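Local coordinates for protein N-acetyl-beta-D glucosaminidase (Rhizomucor miehei CAU432, PDB 4ZM6) that probably hydrolyses terminal beta-N-acetylhexosamine residues and, through a GCN5-related region that binds acetyl-CoA, probably acetylates glucosamine, at residues A[554-562]-A[614-622]. Sequence-based numbering, arbitrary orientation.
With ACO (acetyl coenzyme *a), chain C.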
loop_
_atom_site.group_PDB
_atom_site.type_symbol
_atom_site.label_atom_id
_atom_site.label_comp_id
_atom_site.label_asym_id
_atom_site.label_seq_id
_atom_site.Cartn_x
_atom_site.Cartn_y
_atom_site.Cartn_z
ATOM N N THR A 554 20.077 16.238 10.282
ATOM C CA THR A 554 21.190 16.666 11.135
ATOM C C THR A 554 21.177 18.179 11.334
ATOM O O THR A 554 21.313 18.663 12.456
ATOM C CB THR A 554 22.547 16.239 10.540
ATOM O OG1 THR A 554 22.558 14.816 10.351
ATOM C CG2 THR A 554 23.700 16.650 11.454
ATOM N N ALA A 555 21.004 18.919 10.243
ATOM C CA ALA A 555 20.921 20.383 10.313
ATOM C C ALA A 555 19.715 20.844 11.125
ATOM O O ALA A 555 19.800 21.800 11.886
ATOM C CB ALA A 555 20.864 20.978 8.919
ATOM N N MET A 556 18.594 20.150 10.967
ATOM C CA MET A 556 17.393 20.475 11.720
ATOM C C MET A 556 17.626 20.280 13.221
ATOM O O MET A 556 17.136 21.072 14.030
ATOM C CB MET A 556 16.210 19.623 11.240
ATOM C CG MET A 556 14.847 20.180 11.618
ATOM S SD MET A 556 13.507 19.036 11.225
ATOM C CE MET A 556 13.446 19.191 9.447
ATOM N N TRP A 557 18.373 19.238 13.587
ATOM C CA TRP A 557 18.651 18.966 14.997
ATOM C C TRP A 557 19.473 20.069 15.621
ATOM O O TRP A 557 19.191 20.500 16.738
ATOM C CB TRP A 557 19.368 17.627 15.198
ATOM C CG TRP A 557 19.730 17.390 16.635
ATOM C CD1 TRP A 557 20.746 17.984 17.331
ATOM C CD2 TRP A 557 19.068 16.520 17.559
ATOM N NE1 TRP A 557 20.756 17.536 18.630
ATOM C CE2 TRP A 557 19.739 16.635 18.796
ATOM C CE3 TRP A 557 17.977 15.652 17.461
ATOM C CZ2 TRP A 557 19.355 15.917 19.926
ATOM C CZ3 TRP A 557 17.597 14.931 18.588
ATOM C CH2 TRP A 557 18.286 15.069 19.803
ATOM N N ASP A 558 20.508 20.505 14.918
ATOM C CA ASP A 558 21.383 21.537 15.455
ATOM C C ASP A 558 20.607 22.833 15.577
ATOM O O ASP A 558 20.749 23.564 16.552
ATOM C CB ASP A 558 22.610 21.738 14.565
ATOM C CG ASP A 558 23.655 22.619 15.215
ATOM O OD1 ASP A 558 24.108 22.283 16.331
ATOM O OD2 ASP A 558 24.018 23.653 14.616
ATOM N N ASP A 559 19.770 23.096 14.581
ATOM C CA ASP A 559 18.938 24.290 14.557
ATOM C C ASP A 559 17.998 24.367 15.771
ATOM O O ASP A 559 17.804 25.444 16.329
ATOM C CB ASP A 559 18.136 24.323 13.250
ATOM C CG ASP A 559 17.471 25.656 13.001
ATOM O OD1 ASP A 559 17.883 26.665 13.617
ATOM O OD2 ASP A 559 16.532 25.695 12.176
ATOM N N ILE A 560 17.445 23.226 16.179
ATOM C CA ILE A 560 16.438 23.154 17.248
ATOM C C ILE A 560 17.028 22.838 18.621
ATOM O O ILE A 560 16.638 23.449 19.612
ATOM C CB ILE A 560 15.374 22.084 16.915
ATOM C CG1 ILE A 560 14.544 22.551 15.721
ATOM C CG2 ILE A 560 14.481 21.789 18.115
ATOM C CD1 ILE A 560 13.629 21.495 15.149
ATOM N N PHE A 561 17.935 21.862 18.674
ATOM C CA PHE A 561 18.513 21.375 19.929
ATOM C C PHE A 561 20.000 21.718 20.102
ATOM O O PHE A 561 20.595 21.377 21.122
ATOM C CB PHE A 561 18.376 19.853 20.006
ATOM C CG PHE A 561 16.958 19.357 20.039
ATOM C CD1 PHE A 561 16.162 19.562 21.158
ATOM C CD2 PHE A 561 16.432 18.639 18.970
ATOM C CE1 PHE A 561 14.858 19.090 21.199
ATOM C CE2 PHE A 561 15.130 18.162 19.006
ATOM C CZ PHE A 561 14.341 18.391 20.119
ATOM N N GLY A 562 20.596 22.393 19.120
ATOM C CA GLY A 562 22.043 22.633 19.102
ATOM C C GLY A 562 22.654 23.303 20.324
ATOM O O GLY A 562 23.815 23.045 20.645
ATOM N N MET A 614 10.172 8.267 19.167
ATOM C CA MET A 614 11.549 8.557 19.556
ATOM C C MET A 614 11.832 10.049 19.498
ATOM O O MET A 614 12.523 10.597 20.354
ATOM C CB MET A 614 12.537 7.816 18.643
ATOM C CG MET A 614 12.432 6.296 18.678
ATOM S SD MET A 614 13.404 5.512 17.371
ATOM C CE MET A 614 15.062 5.844 17.955
ATOM N N LEU A 615 11.311 10.700 18.470
ATOM C CA LEU A 615 11.578 12.114 18.268
ATOM C C LEU A 615 10.518 12.715 17.356
ATOM O O LEU A 615 10.018 12.044 16.448
ATOM C CB LEU A 615 12.968 12.304 17.662
ATOM C CG LEU A 615 13.484 13.735 17.533
ATOM C CD1 LEU A 615 13.874 14.292 18.890
ATOM C CD2 LEU A 615 14.670 13.783 16.586
ATOM N N LEU A 616 10.168 13.969 17.632
ATOM C CA LEU A 616 9.302 14.762 16.774
ATOM C C LEU A 616 9.869 16.163 16.805
ATOM O O LEU A 616 10.058 16.720 17.879
ATOM C CB LEU A 616 7.875 14.772 17.319
ATOM C CG LEU A 616 6.683 14.945 16.363
ATOM C CD1 LEU A 616 5.548 15.677 17.076
ATOM C CD2 LEU A 616 7.040 15.669 15.072
ATOM N N MET A 617 10.163 16.728 15.639
ATOM C CA MET A 617 10.766 18.060 15.568
ATOM C C MET A 617 10.442 18.722 14.237
ATOM O O MET A 617 10.397 18.048 13.207
ATOM C CB MET A 617 12.286 17.964 15.744
ATOM C CG MET A 617 13.031 17.491 14.498
ATOM S SD MET A 617 14.752 16.984 14.713
ATOM C CE MET A 617 15.400 18.363 15.637
ATOM N N VAL A 618 10.204 20.036 14.265
ATOM C CA VAL A 618 10.038 20.818 13.032
ATOM C C VAL A 618 10.798 22.146 13.144
ATOM O O VAL A 618 10.913 22.717 14.229
ATOM C CB VAL A 618 8.539 21.034 12.637
ATOM C CG1 VAL A 618 7.609 20.114 13.420
ATOM C CG2 VAL A 618 8.093 22.475 12.825
ATOM N N SER A 619 11.303 22.617 12.005
ATOM C CA SER A 619 12.124 23.822 11.928
ATOM C C SER A 619 11.394 25.028 12.512
ATOM O O SER A 619 10.203 25.205 12.239
ATOM C CB SER A 619 12.485 24.123 10.471
ATOM O OG SER A 619 12.800 22.936 9.759
ATOM N N PRO A 620 12.104 25.876 13.289
ATOM C CA PRO A 620 11.477 27.007 13.989
ATOM C C PRO A 620 10.612 27.883 13.092
ATOM O O PRO A 620 9.463 28.166 13.430
ATOM C CB PRO A 620 12.674 27.807 14.509
ATOM C CG PRO A 620 13.778 26.818 14.612
ATOM C CD PRO A 620 13.568 25.873 13.470
ATOM N N SER A 621 11.148 28.284 11.945
ATOM C CA SER A 621 10.411 29.122 10.993
ATOM C C SER A 621 9.160 28.460 10.400
ATOM O O SER A 621 8.367 29.134 9.748
ATOM C CB SER A 621 11.339 29.547 9.856
ATOM O OG SER A 621 11.953 28.413 9.272
ATOM N N TYR A 622 8.991 27.156 10.615
ATOM C CA TYR A 622 7.817 26.429 10.130
ATOM C C TYR A 622 6.879 25.900 11.234
ATOM O O TYR A 622 5.854 25.275 10.937
ATOM C CB TYR A 622 8.281 25.278 9.245
ATOM C CG TYR A 622 8.747 25.729 7.890
ATOM C CD1 TYR A 622 10.049 26.180 7.690
ATOM C CD2 TYR A 622 7.880 25.713 6.803
ATOM C CE1 TYR A 622 10.475 26.598 6.439
ATOM C CE2 TYR A 622 8.295 26.130 5.551
ATOM C CZ TYR A 622 9.588 26.570 5.375
ATOM O OH TYR A 622 9.981 26.973 4.127
HETATM N N1A ACO C . -3.076 28.830 12.370
HETATM C C2A ACO C . -3.092 29.182 13.677
HETATM N N3A ACO C . -2.595 28.399 14.660
HETATM C C4A ACO C . -2.029 27.194 14.384
HETATM C C5A ACO C . -1.987 26.745 12.979
HETATM C C6A ACO C . -2.551 27.650 11.951
HETATM N N6A ACO C . -2.535 27.297 10.644
HETATM N N7A ACO C . -1.405 25.541 12.975
HETATM C C8A ACO C . -1.099 25.230 14.262
HETATM N N9A ACO C . -1.477 26.211 15.106
HETATM C C1B ACO C . -1.285 26.195 16.584
HETATM C C2B ACO C . -2.513 25.668 17.321
HETATM O O2B ACO C . -2.830 26.525 18.426
HETATM C C3B ACO C . -2.163 24.256 17.764
HETATM O O3B ACO C . -2.702 23.882 19.047
HETATM P P3B ACO C . -2.209 24.379 20.512
HETATM O O7A ACO C . -1.084 23.438 20.888
HETATM O O8A ACO C . -1.829 25.833 20.352
HETATM O O9A ACO C . -3.441 24.179 21.350
HETATM C C4B ACO C . -0.638 24.207 17.698
HETATM O O4B ACO C . -0.195 25.325 16.913
HETATM C C5B ACO C . -0.150 22.894 17.099
HETATM O O5B ACO C . 1.112 23.135 16.493
HETATM P P1A ACO C . 1.560 22.418 15.134
HETATM O O1A ACO C . 1.827 23.507 14.122
HETATM O O2A ACO C . 0.651 21.273 14.776
HETATM O O3A ACO C . 2.926 21.816 15.722
HETATM P P2A ACO C . 4.345 22.409 15.287
HETATM O O4A ACO C . 4.456 22.283 13.786
HETATM O O5A ACO C . 4.543 23.755 15.923
HETATM O O6A ACO C . 5.313 21.351 16.006
HETATM C CBP ACO C . 6.563 20.737 17.990
HETATM C CCP ACO C . 5.213 21.126 17.411
HETATM C CDP ACO C . 7.033 19.431 17.366
HETATM C CEP ACO C . 6.402 20.535 19.488
HETATM C CAP ACO C . 7.529 21.882 17.679
HETATM O OAP ACO C . 7.277 22.970 18.563
HETATM C C9P ACO C . 8.976 21.488 17.761
HETATM O O9P ACO C . 9.557 21.157 16.737
HETATM N N8P ACO C . 9.585 21.534 18.945
HETATM C C7P ACO C . 10.995 21.213 19.058
HETATM C C6P ACO C . 11.440 20.994 20.494
HETATM C C5P ACO C . 10.909 19.736 21.157
HETATM O O5P ACO C . 10.827 19.782 22.373
HETATM N N4P ACO C . 10.592 18.632 20.461
HETATM C C3P ACO C . 10.153 17.397 21.117
HETATM C C2P ACO C . 11.310 16.441 21.435
HETATM S S1P ACO C . 10.900 15.236 22.675
HETATM C C ACO C . 10.286 13.948 21.827
HETATM O O ACO C . 10.122 14.021 20.622
HETATM C CH3 ACO C . 9.940 12.716 22.599
HETATM O O HOH W 1 14.298 27.810 10.559
#
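Met617 on strand 614-618 points into helix 554-561 and meets Met556, Trp557, Ile560 and Phe561. This is the GNAT fold: an N-terminal helix packs across the fourth strand of the sheet, whose backbone binds acetyl-CoA. The two axes cross at 81° and come within 9.0 Å.

Apolar packing carries most of the contact. Met617 CG lies between the backbone N and the carbonyl carbon (chi1 78°), and a bend at chi3 brings the terminal methyl CE against the helix. There CE reaches CE2 of the Phe561 ring at 3.4 Å. Met556 runs past Met617 in the opposite direction, with its SD 3.7 Å from Met617 CG. Leu615 puts CD2 at the edge of the Trp557 indole, in the ring plane, 3.7 Å from CZ3. One face of that indole is covered by Phe561, and Trp557 NE1 is hydrogen-bonded to Trp565 O. Beyond the strand end, Pro620 CD sits near both the Ile560 side chain and the Asp559 carboxylate.

Hydrogen bonds go to the ligand and to a water at the exposed end of the contact. Ser621 OG is hydrogen-bonded to a water, which donates a weak hydrogen bond to Asp559 OD2. The cofactor lies along the strand backbone. Leu616 N donates to the acetyl oxygen O of acetyl-CoA at 3.0 Å, and Leu616 O takes a weak bond from N4P. The helix also borders the pantetheine arm: Ile560 CG2 touches C7P, and the Phe561 ring turns an edge to N4P. Val618 N donates to O9P of acetyl-CoA at 2.8 Å, with an N-H...O angle of 164°.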